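Prolyl-tRNA synthetase (Naegleria fowleri, PDB 6UYH) probably ligates proline to its cognate tRNA in an ATP-dependent reaction, as a class II aminoacyl-tRNA synthetase, and binds halofuginone together with an ATP analogue. Local coordinates at residues A[435-449]-A[495-509]. Sequence-based numbering, arbitrary orientation.
Sequences MCLIPWHESKAAEEY and YPEEAHKKPNCWALF
An antiparallel strand pair in the C-terminal domain of prolyl-tRNA synthetase brings 435-440 against 505-509, and the chain at 495-498 packs against the first turns of helix 444-457, into which 441-443 leads. C436 and F509 exchange two backbone bonds, I438 and A507 two more. At W440 the ladder ends in a classic beta bulge: its carbonyl takes the N-H of N504 (N to O 3.0 Å) and, weakly, that of C505.

The side chains of I438, W440, A507 and F509 share one face of the pair. The A507 methyl packs on the five-membered ring of W440 (CB to CG 3.5 Å), where a chi1 of 180° places the indole, while C505 SG sits at the indole edge. The F509 ring meets the six-membered ring obliquely, planes at 55°, and takes I438 CD1 over its own face, 3.6 Å from CD1 of F509. Helix 423-431 adds F426 to this cluster.

Past the bulge, H441 ND1 donates to K502 O at 2.7 Å; the oxygen lies in the imidazole plane, though the donor stands above the carbonyl plane. K501 CB rests over the centre of that ring, 3.8 Å from CG of H441.

S443 OG is gripped twice: it bonds to the syn lone pair of E498 OE1 (2.7 Å) and accepts A446 N as the N-cap. Further along the helix, Y449 offers a ring face to Y495 CD1, 3.3 Å from CG of Y449, the rings inclined at 33°. Together this makes an antiparallel strand pair with a classic bulge, followed by an N-capped helix.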
ATOM      1  N   MET A 435      22.404 -28.440   0.772  1.00 20.92           N
ATOM      2  CA  MET A 435      21.190 -28.983   0.197  1.00 22.69           C
ATOM      3  C   MET A 435      21.553 -30.230  -0.596  1.00 20.92           C
ATOM      4  O   MET A 435      22.657 -30.337  -1.134  1.00 28.13           O
ATOM      5  CB  MET A 435      20.505 -27.962  -0.706  1.00 19.90           C
ATOM      6  CG  MET A 435      20.206 -26.665   0.004  1.00 21.27           C
ATOM      7  SD  MET A 435      19.161 -25.605  -1.013  1.00 28.80           S
ATOM      8  CE  MET A 435      20.383 -24.880  -2.097  1.00 23.68           C
ATOM      9  N   CYS A 436      20.611 -31.171  -0.660  1.00 22.10           N
ATOM     10  CA  CYS A 436      20.872 -32.501  -1.184  1.00 20.35           C
ATOM     11  C   CYS A 436      19.901 -32.825  -2.310  1.00 20.68           C
ATOM     12  O   CYS A 436      18.690 -32.658  -2.151  1.00 22.90           O
ATOM     13  CB  CYS A 436      20.736 -33.557  -0.088  1.00 21.22           C
ATOM     14  SG  CYS A 436      21.787 -33.244   1.339  1.00 28.16           S
ATOM     15  N   LEU A 437      20.437 -33.322  -3.422  1.00 23.27           N
ATOM     16  CA  LEU A 437      19.621 -33.848  -4.506  1.00 20.07           C
ATOM     17  C   LEU A 437      19.520 -35.352  -4.313  1.00 19.78           C
ATOM     18  O   LEU A 437      20.545 -36.046  -4.291  1.00 20.44           O
ATOM     19  CB  LEU A 437      20.224 -33.523  -5.873  1.00 23.12           C
ATOM     20  CG  LEU A 437      20.008 -32.146  -6.491  1.00 33.71           C
ATOM     21  CD1 LEU A 437      20.974 -31.974  -7.665  1.00 37.19           C
ATOM     22  CD2 LEU A 437      18.565 -31.974  -6.945  1.00 21.79           C
ATOM     23  N   ILE A 438      18.299 -35.850  -4.135  1.00 20.21           N
ATOM     24  CA  ILE A 438      18.126 -37.272  -3.842  1.00 21.00           C
ATOM     25  C   ILE A 438      17.270 -37.926  -4.923  1.00 19.45           C
ATOM     26  O   ILE A 438      16.409 -37.266  -5.525  1.00 18.95           O
ATOM     27  CB  ILE A 438      17.507 -37.497  -2.450  1.00 23.47           C
ATOM     28  CG1 ILE A 438      16.069 -36.972  -2.384  1.00 19.27           C
ATOM     29  CG2 ILE A 438      18.364 -36.854  -1.379  1.00 25.25           C
ATOM     30  CD1 ILE A 438      15.283 -37.518  -1.198  1.00 20.81           C
ATOM     31  N   PRO A 439      17.475 -39.212  -5.201  1.00 19.83           N
ATOM     32  CA  PRO A 439      16.515 -39.943  -6.032  1.00 20.56           C
ATOM     33  C   PRO A 439      15.158 -39.909  -5.355  1.00 19.29           C
ATOM     34  O   PRO A 439      15.055 -40.049  -4.136  1.00 22.88           O
ATOM     35  CB  PRO A 439      17.081 -41.371  -6.088  1.00 21.03           C
ATOM     36  CG  PRO A 439      18.321 -41.371  -5.301  1.00 25.20           C
ATOM     37  CD  PRO A 439      18.464 -40.094  -4.559  1.00 22.31           C
ATOM     38  N   TRP A 440      14.112 -39.700  -6.146  1.00 18.91           N
ATOM     39  CA  TRP A 440      12.814 -39.403  -5.566  1.00 18.64           C
ATOM     40  C   TRP A 440      11.720 -40.138  -6.321  1.00 18.62           C
ATOM     41  O   TRP A 440      11.730 -40.162  -7.551  1.00 18.83           O
ATOM     42  CB  TRP A 440      12.566 -37.891  -5.598  1.00 19.74           C
ATOM     43  CG  TRP A 440      11.255 -37.466  -5.031  1.00 20.28           C
ATOM     44  CD1 TRP A 440      10.253 -36.819  -5.689  1.00 20.81           C
ATOM     45  CD2 TRP A 440      10.790 -37.667  -3.690  1.00 19.93           C
ATOM     46  NE1 TRP A 440       9.195 -36.599  -4.840  1.00 20.49           N
ATOM     47  CE2 TRP A 440       9.502 -37.100  -3.606  1.00 19.82           C
ATOM     48  CE3 TRP A 440      11.341 -38.253  -2.550  1.00 22.69           C
ATOM     49  CZ2 TRP A 440       8.749 -37.117  -2.428  1.00 26.31           C
ATOM     50  CZ3 TRP A 440      10.588 -38.277  -1.380  1.00 23.86           C
ATOM     51  CH2 TRP A 440       9.312 -37.711  -1.330  1.00 24.79           C
ATOM     52  N   HIS A 441      10.803 -40.761  -5.583  1.00 18.76           N
ATOM     53  CA  HIS A 441       9.502 -41.145  -6.116  1.00 18.75           C
ATOM     54  C   HIS A 441       8.461 -40.542  -5.192  1.00 18.70           C
ATOM     55  O   HIS A 441       8.488 -40.791  -3.984  1.00 22.37           O
ATOM     56  CB  HIS A 441       9.333 -42.664  -6.212  1.00 19.16           C
ATOM     57  CG  HIS A 441       8.089 -43.074  -6.934  1.00 21.79           C
ATOM     58  ND1 HIS A 441       8.110 -43.853  -8.071  1.00 22.84           N
ATOM     59  CD2 HIS A 441       6.784 -42.797  -6.692  1.00 21.49           C
ATOM     60  CE1 HIS A 441       6.873 -44.045  -8.495  1.00 21.59           C
ATOM     61  NE2 HIS A 441       6.049 -43.410  -7.678  1.00 22.19           N
ATOM     62  N   GLU A 442       7.546 -39.759  -5.758  1.00 18.48           N
ATOM     63  CA  GLU A 442       6.618 -38.969  -4.953  1.00 22.78           C
ATOM     64  C   GLU A 442       5.820 -39.846  -3.996  1.00 21.63           C
ATOM     65  O   GLU A 442       5.243 -40.867  -4.390  1.00 24.46           O
ATOM     66  CB  GLU A 442       5.668 -38.190  -5.864  1.00 24.54           C
ATOM     67  CG  GLU A 442       4.551 -37.468  -5.109  1.00 26.14           C
ATOM     68  CD  GLU A 442       5.081 -36.441  -4.108  1.00 35.08           C
ATOM     69  OE1 GLU A 442       5.993 -35.666  -4.467  1.00 33.06           O
ATOM     70  OE2 GLU A 442       4.586 -36.422  -2.961  1.00 36.49           O
ATOM     71  N   SER A 443       5.789 -39.431  -2.727  1.00 21.93           N
ATOM     72  CA  SER A 443       5.114 -40.158  -1.663  1.00 27.51           C
ATOM     73  C   SER A 443       5.119 -39.328  -0.387  1.00 30.18           C
ATOM     74  O   SER A 443       6.190 -38.941   0.088  1.00 25.78           O
ATOM     75  CB  SER A 443       5.800 -41.501  -1.416  1.00 35.82           C
ATOM     76  OG  SER A 443       5.398 -42.074  -0.189  1.00 32.69           O
ATOM     77  N   LYS A 444       3.939 -39.045   0.176  1.00 30.98           N
ATOM     78  CA  LYS A 444       3.898 -38.366   1.470  1.00 30.42           C
ATOM     79  C   LYS A 444       4.608 -39.185   2.543  1.00 27.37           C
ATOM     80  O   LYS A 444       5.321 -38.632   3.392  1.00 29.90           O
ATOM     81  CB  LYS A 444       2.448 -38.095   1.883  1.00 30.63           C
ATOM     82  CG  LYS A 444       1.741 -37.041   1.048  1.00 35.52           C
ATOM     83  CD  LYS A 444       0.288 -36.881   1.484  1.00 44.42           C
ATOM     84  CE  LYS A 444      -0.384 -35.721   0.764  1.00 52.64           C
ATOM     85  NZ  LYS A 444      -1.830 -35.600   1.115  1.00 59.40           N
ATOM     86  N   ALA A 445       4.422 -40.505   2.520  1.00 30.06           N
ATOM     87  CA  ALA A 445       5.029 -41.361   3.534  1.00 34.08           C
ATOM     88  C   ALA A 445       6.549 -41.373   3.422  1.00 34.34           C
ATOM     89  O   ALA A 445       7.250 -41.390   4.442  1.00 30.47           O
ATOM     90  CB  ALA A 445       4.472 -42.779   3.423  1.00 37.79           C
ATOM     91  N   ALA A 446       7.083 -41.384   2.195  1.00 29.64           N
ATOM     92  CA  ALA A 446       8.532 -41.323   2.037  1.00 23.56           C
ATOM     93  C   ALA A 446       9.072 -40.010   2.581  1.00 23.84           C
ATOM     94  O   ALA A 446      10.091 -39.985   3.279  1.00 26.60           O
ATOM     95  CB  ALA A 446       8.923 -41.490   0.568  1.00 21.52           C
ATOM     96  N   GLU A 447       8.383 -38.907   2.295  1.00 22.51           N
ATOM     97  CA  GLU A 447       8.846 -37.616   2.790  1.00 20.34           C
ATOM     98  C   GLU A 447       8.827 -37.569   4.315  1.00 25.19           C
ATOM     99  O   GLU A 447       9.750 -37.030   4.942  1.00 27.15           O
ATOM    100  CB  GLU A 447       7.987 -36.495   2.204  1.00 25.83           C
ATOM    101  CG  GLU A 447       8.401 -35.114   2.661  1.00 30.21           C
ATOM    102  CD  GLU A 447       7.733 -34.008   1.864  1.00 37.97           C
ATOM    103  OE1 GLU A 447       7.172 -34.297   0.778  1.00 31.81           O
ATOM    104  OE2 GLU A 447       7.781 -32.851   2.335  1.00 39.72           O
ATOM    105  N   GLU A 448       7.782 -38.121   4.930  1.00 25.68           N
ATOM    106  CA  GLU A 448       7.715 -38.149   6.388  1.00 30.14           C
ATOM    107  C   GLU A 448       8.821 -39.022   6.970  1.00 27.66           C
ATOM    108  O   GLU A 448       9.431 -38.675   7.989  1.00 28.79           O
ATOM    109  CB  GLU A 448       6.338 -38.642   6.835  1.00 32.18           C
ATOM    110  CG  GLU A 448       6.181 -38.798   8.346  1.00 43.74           C
ATOM    111  CD  GLU A 448       6.343 -37.488   9.107  1.00 53.22           C
ATOM    112  OE1 GLU A 448       6.065 -36.406   8.532  1.00 43.56           O
ATOM    113  OE2 GLU A 448       6.752 -37.549  10.289  1.00 58.92           O
ATOM    114  N   TYR A 449       9.091 -40.164   6.337  1.00 26.80           N
ATOM    115  CA  TYR A 449      10.197 -41.015   6.768  1.00 27.16           C
ATOM    116  C   TYR A 449      11.523 -40.258   6.744  1.00 27.61           C
ATOM    117  O   TYR A 449      12.291 -40.293   7.710  1.00 29.56           O
ATOM    118  CB  TYR A 449      10.264 -42.252   5.879  1.00 27.00           C
ATOM    119  CG  TYR A 449      11.442 -43.145   6.158  1.00 28.08           C
ATOM    120  CD1 TYR A 449      11.384 -44.098   7.168  1.00 32.18           C
ATOM    121  CD2 TYR A 449      12.609 -43.050   5.407  1.00 29.00           C
ATOM    122  CE1 TYR A 449      12.454 -44.933   7.425  1.00 32.44           C
ATOM    123  CE2 TYR A 449      13.690 -43.884   5.663  1.00 28.78           C
ATOM    124  CZ  TYR A 449      13.603 -44.819   6.674  1.00 29.75           C
ATOM    125  OH  TYR A 449      14.664 -45.656   6.947  1.00 31.13           O
ATOM    126  N   TYR A 495      13.082 -44.523   1.167  1.00 26.39           N
ATOM    127  CA  TYR A 495      12.132 -45.084   2.115  1.00 24.28           C
ATOM    128  C   TYR A 495      12.041 -46.584   1.871  1.00 27.34           C
ATOM    129  O   TYR A 495      11.451 -46.998   0.859  1.00 27.87           O
ATOM    130  CB  TYR A 495      10.768 -44.418   1.929  1.00 26.58           C
ATOM    131  CG  TYR A 495       9.664 -44.864   2.862  1.00 31.66           C
ATOM    132  CD1 TYR A 495       9.937 -45.348   4.140  1.00 30.54           C
ATOM    133  CD2 TYR A 495       8.333 -44.782   2.461  1.00 33.62           C
ATOM    134  CE1 TYR A 495       8.907 -45.745   4.985  1.00 31.16           C
ATOM    135  CE2 TYR A 495       7.304 -45.173   3.292  1.00 36.52           C
ATOM    136  CZ  TYR A 495       7.593 -45.652   4.551  1.00 38.93           C
ATOM    137  OH  TYR A 495       6.561 -46.041   5.374  1.00 42.34           O
ATOM    138  N   PRO A 496      12.607 -47.433   2.744  1.00 26.28           N
ATOM    139  CA  PRO A 496      12.678 -48.872   2.426  1.00 29.79           C
ATOM    140  C   PRO A 496      11.326 -49.537   2.241  1.00 28.11           C
ATOM    141  O   PRO A 496      11.225 -50.497   1.460  1.00 29.60           O
ATOM    142  CB  PRO A 496      13.429 -49.460   3.631  1.00 34.01           C
ATOM    143  CG  PRO A 496      14.195 -48.318   4.193  1.00 31.95           C
ATOM    144  CD  PRO A 496      13.313 -47.118   3.996  1.00 33.78           C
ATOM    145  N   GLU A 497      10.287 -49.081   2.947  1.00 32.15           N
ATOM    146  CA  GLU A 497       8.956 -49.641   2.749  1.00 34.19           C
ATOM    147  C   GLU A 497       8.453 -49.433   1.330  1.00 33.30           C
ATOM    148  O   GLU A 497       7.563 -50.167   0.886  1.00 32.97           O
ATOM    149  CB  GLU A 497       7.961 -49.026   3.735  1.00 40.11           C
ATOM    150  CG  GLU A 497       8.220 -49.410   5.176  1.00 56.66           C
ATOM    151  CD  GLU A 497       8.247 -50.912   5.366  1.00 67.41           C
ATOM    152  OE1 GLU A 497       7.340 -51.594   4.840  1.00 69.14           O
ATOM    153  OE2 GLU A 497       9.184 -51.410   6.026  1.00 72.66           O
ATOM    154  N   GLU A 498       8.990 -48.449   0.612  1.00 26.88           N
ATOM    155  CA  GLU A 498       8.575 -48.191  -0.760  1.00 27.91           C
ATOM    156  C   GLU A 498       9.697 -48.461  -1.759  1.00 25.09           C
ATOM    157  O   GLU A 498       9.794 -47.792  -2.790  1.00 25.67           O
ATOM    158  CB  GLU A 498       8.039 -46.769  -0.893  1.00 25.18           C
ATOM    159  CG  GLU A 498       6.685 -46.627  -0.200  1.00 32.06           C
ATOM    160  CD  GLU A 498       6.104 -45.227  -0.238  1.00 35.95           C
ATOM    161  OE1 GLU A 498       6.788 -44.281  -0.686  1.00 32.44           O
ATOM    162  OE2 GLU A 498       4.945 -45.076   0.197  1.00 38.18           O
ATOM    163  N   ALA A 499      10.533 -49.460  -1.477  1.00 24.78           N
ATOM    164  CA  ALA A 499      11.549 -49.853  -2.447  1.00 24.43           C
ATOM    165  C   ALA A 499      10.924 -50.211  -3.794  1.00 31.57           C
ATOM    166  O   ALA A 499      11.575 -50.073  -4.836  1.00 33.49           O
ATOM    167  CB  ALA A 499      12.373 -51.014  -1.894  1.00 29.14           C
ATOM    168  N   HIS A 500       9.658 -50.655  -3.793  1.00 32.86           N
ATOM    169  CA  HIS A 500       8.950 -51.014  -5.021  1.00 29.44           C
ATOM    170  C   HIS A 500       8.481 -49.805  -5.818  1.00 26.50           C
ATOM    171  O   HIS A 500       7.940 -49.987  -6.914  1.00 25.44           O
ATOM    172  CB  HIS A 500       7.739 -51.904  -4.702  1.00 29.97           C
ATOM    173  CG  HIS A 500       6.749 -51.268  -3.771  1.00 34.88           C
ATOM    174  ND1 HIS A 500       6.944 -51.207  -2.406  1.00 36.98           N
ATOM    175  CD2 HIS A 500       5.560 -50.662  -4.009  1.00 34.97           C
ATOM    176  CE1 HIS A 500       5.921 -50.586  -1.844  1.00 36.57           C
ATOM    177  NE2 HIS A 500       5.066 -50.250  -2.794  1.00 36.80           N
ATOM    178  N   LYS A 501       8.652 -48.584  -5.303  1.00 21.38           N
ATOM    179  CA  LYS A 501       8.311 -47.373  -6.048  1.00 22.23           C
ATOM    180  C   LYS A 501       9.624 -46.785  -6.555  1.00 24.46           C
ATOM    181  O   LYS A 501      10.363 -46.144  -5.805  1.00 23.13           O
ATOM    182  CB  LYS A 501       7.529 -46.392  -5.178  1.00 27.49           C
ATOM    183  CG  LYS A 501       6.200 -46.959  -4.715  1.00 33.98           C
ATOM    184  CD  LYS A 501       5.339 -45.890  -4.069  1.00 44.54           C
ATOM    185  CE  LYS A 501       3.937 -46.414  -3.804  1.00 55.67           C
ATOM    186  NZ  LYS A 501       3.107 -45.396  -3.108  1.00 57.38           N
ATOM    187  N   LYS A 502       9.907 -47.019  -7.831  1.00 21.52           N
ATOM    188  CA  LYS A 502      11.229 -46.745  -8.381  1.00 20.48           C
ATOM    189  C   LYS A 502      11.436 -45.243  -8.501  1.00 19.98           C
ATOM    190  O   LYS A 502      10.539 -44.537  -8.981  1.00 19.66           O
ATOM    191  CB  LYS A 502      11.356 -47.413  -9.747  1.00 20.72           C
ATOM    192  CG  LYS A 502      12.700 -47.269 -10.437  1.00 22.50           C
ATOM    193  CD  LYS A 502      12.646 -48.014 -11.799  1.00 23.46           C
ATOM    194  CE  LYS A 502      14.026 -48.241 -12.389  1.00 33.68           C
ATOM    195  NZ  LYS A 502      14.731 -46.955 -12.667  1.00 37.66           N
ATOM    196  N   PRO A 503      12.581 -44.712  -8.082  1.00 19.99           N
ATOM    197  CA  PRO A 503      12.830 -43.276  -8.279  1.00 19.57           C
ATOM    198  C   PRO A 503      12.737 -42.900  -9.756  1.00 19.49           C
ATOM    199  O   PRO A 503      13.245 -43.612 -10.628  1.00 19.86           O
ATOM    200  CB  PRO A 503      14.248 -43.087  -7.726  1.00 19.82           C
ATOM    201  CG  PRO A 503      14.387 -44.181  -6.686  1.00 23.14           C
ATOM    202  CD  PRO A 503      13.645 -45.365  -7.292  1.00 20.46           C
ATOM    203  N   ASN A 504      12.049 -41.781 -10.044  1.00 19.11           N
ATOM    204  CA  ASN A 504      11.895 -41.334 -11.424  1.00 20.49           C
ATOM    205  C   ASN A 504      12.170 -39.849 -11.609  1.00 19.12           C
ATOM    206  O   ASN A 504      11.868 -39.304 -12.677  1.00 19.97           O
ATOM    207  CB  ASN A 504      10.502 -41.691 -11.986  1.00 19.20           C
ATOM    208  CG  ASN A 504       9.347 -41.113 -11.182  1.00 21.05           C
ATOM    209  OD1 ASN A 504       9.526 -40.296 -10.273  1.00 19.92           O
ATOM    210  ND2 ASN A 504       8.131 -41.547 -11.533  1.00 19.66           N
ATOM    211  N   CYS A 505      12.746 -39.188 -10.614  1.00 19.09           N
ATOM    212  CA  CYS A 505      13.232 -37.819 -10.749  1.00 18.54           C
ATOM    213  C   CYS A 505      14.160 -37.550  -9.576  1.00 19.50           C
ATOM    214  O   CYS A 505      14.368 -38.414  -8.715  1.00 19.80           O
ATOM    215  CB  CYS A 505      12.076 -36.807 -10.790  1.00 18.22           C
ATOM    216  SG  CYS A 505      11.123 -36.764  -9.270  1.00 21.65           S
ATOM    217  N   TRP A 506      14.723 -36.341  -9.550  1.00 18.41           N
ATOM    218  CA  TRP A 506      15.546 -35.879  -8.447  1.00 18.42           C
ATOM    219  C   TRP A 506      14.798 -34.811  -7.672  1.00 18.02           C
ATOM    220  O   TRP A 506      14.183 -33.925  -8.273  1.00 19.49           O
ATOM    221  CB  TRP A 506      16.869 -35.295  -8.953  1.00 18.75           C
ATOM    222  CG  TRP A 506      17.790 -36.305  -9.569  1.00 19.30           C
ATOM    223  CD1 TRP A 506      17.856 -36.650 -10.885  1.00 19.99           C
ATOM    224  CD2 TRP A 506      18.802 -37.066  -8.896  1.00 19.76           C
ATOM    225  NE1 TRP A 506      18.847 -37.591 -11.076  1.00 23.93           N
ATOM    226  CE2 TRP A 506      19.441 -37.863  -9.870  1.00 20.52           C
ATOM    227  CE3 TRP A 506      19.228 -37.156  -7.563  1.00 21.51           C
ATOM    228  CZ2 TRP A 506      20.482 -38.744  -9.555  1.00 21.69           C
ATOM    229  CZ3 TRP A 506      20.265 -38.029  -7.249  1.00 24.15           C
ATOM    230  CH2 TRP A 506      20.877 -38.814  -8.245  1.00 27.11           C
ATOM    231  N   ALA A 507      14.835 -34.909  -6.349  1.00 19.19           N
ATOM    232  CA  ALA A 507      14.243 -33.903  -5.478  1.00 17.77           C
ATOM    233  C   ALA A 507      15.312 -33.221  -4.632  1.00 19.18           C
ATOM    234  O   ALA A 507      16.283 -33.846  -4.190  1.00 21.94           O
ATOM    235  CB  ALA A 507      13.175 -34.521  -4.563  1.00 19.63           C
ATOM    236  N   LEU A 508      15.107 -31.926  -4.387  1.00 19.01           N
ATOM    237  CA  LEU A 508      15.987 -31.150  -3.523  1.00 20.31           C
ATOM    238  C   LEU A 508      15.421 -31.166  -2.104  1.00 18.00           C
ATOM    239  O   LEU A 508      14.265 -30.781  -1.881  1.00 19.83           O
ATOM    240  CB  LEU A 508      16.115 -29.721  -4.057  1.00 19.81           C
ATOM    241  CG  LEU A 508      17.255 -28.859  -3.515  1.00 27.05           C
ATOM    242  CD1 LEU A 508      18.598 -29.376  -3.984  1.00 27.70           C
ATOM    243  CD2 LEU A 508      17.038 -27.377  -3.923  1.00 27.65           C
ATOM    244  N   PHE A 509      16.222 -31.666  -1.163  1.00 18.48           N
ATOM    245  CA  PHE A 509      15.886 -31.742   0.247  1.00 22.87           C
ATOM    246  C   PHE A 509      16.924 -30.967   1.041  1.00 20.96           C
ATOM    247  O   PHE A 509      18.094 -30.890   0.647  1.00 22.90           O
ATOM    248  CB  PHE A 509      15.869 -33.205   0.749  1.00 20.45           C
ATOM    249  CG  PHE A 509      14.554 -33.905   0.552  1.00 23.88           C
ATOM    250  CD1 PHE A 509      14.098 -34.204  -0.724  1.00 20.95           C
ATOM    251  CD2 PHE A 509      13.777 -34.269   1.647  1.00 21.76           C
ATOM    252  CE1 PHE A 509      12.892 -34.854  -0.909  1.00 25.02           C
ATOM    253  CE2 PHE A 509      12.555 -34.921   1.467  1.00 25.29           C
ATOM    254  CZ  PHE A 509      12.116 -35.213   0.187  1.00 26.74           C
TER
HETATM  255  O   HOH W   1       8.168 -43.324  -2.746  1.00 27.21           O
HETATM  256  O   HOH W   2       7.557 -39.275  -8.650  1.00 20.76           O
HETATM  257  O   HOH W   3       3.439 -42.731  -4.693  1.00 42.79           O